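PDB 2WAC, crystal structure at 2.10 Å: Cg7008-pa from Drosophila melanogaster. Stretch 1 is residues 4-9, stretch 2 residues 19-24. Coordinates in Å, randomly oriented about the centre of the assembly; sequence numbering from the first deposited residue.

Stretch 1 (4-9) YENVIV
Stretch 2 19-24: FAQSVE

Two antiparallel strands, 5-9 and 19-22 of one chain, pair with their N-to-C directions at 132° and their axes 4.5 Å apart at closest approach, burying 416 Å² between the stretches. The register sets Val7 against Ser22 (CA to CA 4.6 Å), Ile8 against Gln21 (CA to CA 5.2 Å) and Val9 against Ala20 (CA to CA 4.3 Å). Ile8, Val23 and Gln21 each cover more surface than any other residue here.

Ile8 and Gln21 form the hydrogen-bonded pair, and each serves as both donor and acceptor: Ile8 N to Gln21 O is 2.9 Å (161° at the hydrogen), and Gln21 N to Ile8 O is 2.9 Å (163°). To build them, give Ile8 phi/psi -122/128 and Gln21 -100/144, both extended. Their side chains share one face of the sheet, with Ile8 in chi1 m, chi2 t and Gln21 in chi1 m, chi2 t, chi3 -13°. The same carbonyls also make CA-H...O contacts, longer than the N-H bonds: Val7 CA lies 3.1 Å from Gln21 O, and Ala20 CA lies 3.3 Å from Ile8 O. Farther along, Val9 CA approaches Phe19 O at 3.5 Å.

Val23 extends the pairing past the end of strand 19-22. Its phi/psi of -64/-37 turns the chain into a 3-10 segment, yet Val23 N still donates to Asn6 O at 3.0 Å and 166°, so the ladder of backbone bonds gains one more rung as the chain bends. The CA-to-CB bond of Val23 points toward the opposing strand, and with chi1 t (168°) its CG2 comes to 4.0 Å from Ile8 CG1. Thus Ile8 meets Gln21 through the backbone and Val23 through apolar packing. Asn6 O also receives a hydrogen bond from a water at 3.1 Å; that water accepts from Glu24 N at 3.2 Å and lies 3.2 Å from Ser22 OG, tying the start of the turn to the strand.

Val9 and Ala20 put their side chains on the face opposite Ile8 and Gln21. Val9 has phi/psi -82/120 and chi1 t; Ala20 has -129/141. Ala20 CB also packs 3.9 Å from Val7 CB, an apolar contact diagonal to the register. Val7 (-124/168, chi1 m) and Ser22 (-73/133, chi1 t) are a non-hydrogen-bonded pair whose side chains diverge. Glu5, chi1 t and chi2 t, starts sideways, but its end comes nearer, bringing OE2 within 3.4 Å of Ser22 CB.

The rule here is economical: reciprocal backbone bonds fix the register, and a valine at the turn covers the isoleucine beside them.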

# COMPACT_ATOMS: atom_id res chain seq x y z
N TYR A 4 5.84 -8.90 15.45
CA TYR A 4 5.73 -7.77 14.52
C TYR A 4 6.73 -7.91 13.36
O TYR A 4 7.83 -8.42 13.55
CB TYR A 4 5.95 -6.44 15.24
CG TYR A 4 4.77 -6.02 16.10
CD1 TYR A 4 3.70 -5.33 15.55
CD2 TYR A 4 4.74 -6.31 17.46
CE1 TYR A 4 2.61 -4.94 16.32
CE2 TYR A 4 3.65 -5.93 18.25
CZ TYR A 4 2.59 -5.24 17.67
OH TYR A 4 1.51 -4.86 18.44
N GLU A 5 6.32 -7.46 12.18
CA GLU A 5 7.22 -7.39 11.03
C GLU A 5 7.66 -5.95 10.83
O GLU A 5 6.84 -5.04 10.78
CB GLU A 5 6.56 -7.94 9.76
CG GLU A 5 7.53 -8.13 8.59
CD GLU A 5 6.85 -8.21 7.22
OE1 GLU A 5 5.61 -8.02 7.15
OE2 GLU A 5 7.55 -8.46 6.22
N ASN A 6 8.97 -5.75 10.73
CA ASN A 6 9.53 -4.43 10.46
C ASN A 6 9.39 -4.09 8.98
O ASN A 6 10.03 -4.72 8.13
CB ASN A 6 10.99 -4.35 10.91
CG ASN A 6 11.14 -4.40 12.43
OD1 ASN A 6 10.42 -3.71 13.16
ND2 ASN A 6 12.08 -5.20 12.91
N VAL A 7 8.53 -3.12 8.68
CA VAL A 7 8.24 -2.73 7.30
C VAL A 7 8.47 -1.25 7.04
O VAL A 7 8.66 -0.46 7.97
CB VAL A 7 6.78 -3.09 6.87
CG1 VAL A 7 6.50 -4.58 7.02
CG2 VAL A 7 5.75 -2.26 7.63
N ILE A 8 8.46 -0.88 5.76
CA ILE A 8 8.40 0.51 5.32
C ILE A 8 7.16 0.67 4.44
O ILE A 8 6.97 -0.10 3.49
CB ILE A 8 9.67 0.92 4.54
CG1 ILE A 8 10.87 1.04 5.48
CG2 ILE A 8 9.45 2.24 3.77
CD1 ILE A 8 12.22 1.06 4.78
N VAL A 9 6.32 1.65 4.75
CA VAL A 9 5.11 1.90 3.96
C VAL A 9 5.47 2.73 2.73
O VAL A 9 5.97 3.85 2.85
CB VAL A 9 3.99 2.57 4.80
CG1 VAL A 9 2.76 2.85 3.93
CG2 VAL A 9 3.61 1.69 5.98
N PHE A 19 0.62 -0.25 0.78
CA PHE A 19 1.63 -1.22 0.41
C PHE A 19 2.84 -1.06 1.31
O PHE A 19 3.27 0.06 1.60
CB PHE A 19 2.05 -1.03 -1.06
CG PHE A 19 1.02 -1.49 -2.05
CD1 PHE A 19 -0.11 -0.72 -2.31
CD2 PHE A 19 1.19 -2.69 -2.74
CE1 PHE A 19 -1.06 -1.14 -3.24
CE2 PHE A 19 0.25 -3.12 -3.66
CZ PHE A 19 -0.88 -2.34 -3.91
N ALA A 20 3.39 -2.18 1.75
CA ALA A 20 4.56 -2.18 2.62
C ALA A 20 5.66 -3.10 2.09
O ALA A 20 5.37 -4.18 1.57
CB ALA A 20 4.17 -2.57 4.04
N GLN A 21 6.90 -2.66 2.22
CA GLN A 21 8.07 -3.48 1.94
C GLN A 21 8.65 -4.01 3.24
O GLN A 21 8.65 -3.31 4.25
CB GLN A 21 9.16 -2.67 1.22
CG GLN A 21 8.84 -2.25 -0.21
CD GLN A 21 9.82 -1.22 -0.75
OE1 GLN A 21 10.59 -0.62 0.00
NE2 GLN A 21 9.78 -0.99 -2.06
N SER A 22 9.16 -5.24 3.21
CA SER A 22 9.90 -5.80 4.34
C SER A 22 11.29 -5.15 4.43
O SER A 22 11.98 -5.02 3.41
CB SER A 22 10.03 -7.32 4.17
OG SER A 22 10.90 -7.88 5.14
N VAL A 23 11.68 -4.73 5.63
CA VAL A 23 12.98 -4.07 5.83
C VAL A 23 14.17 -4.99 5.50
O VAL A 23 15.17 -4.53 4.95
CB VAL A 23 13.10 -3.43 7.25
CG1 VAL A 23 14.54 -3.02 7.56
CG2 VAL A 23 12.17 -2.23 7.38
N GLU A 24 14.04 -6.27 5.82
CA GLU A 24 15.13 -7.23 5.56
C GLU A 24 15.21 -7.70 4.10
O GLU A 24 16.10 -8.47 3.73
CB GLU A 24 15.07 -8.43 6.52
CG GLU A 24 13.94 -9.42 6.28
CD GLU A 24 14.32 -10.83 6.68
OE1 GLU A 24 15.22 -11.41 6.05
OE2 GLU A 24 13.70 -11.37 7.63
O HOH W 1 11.94 -7.12 8.03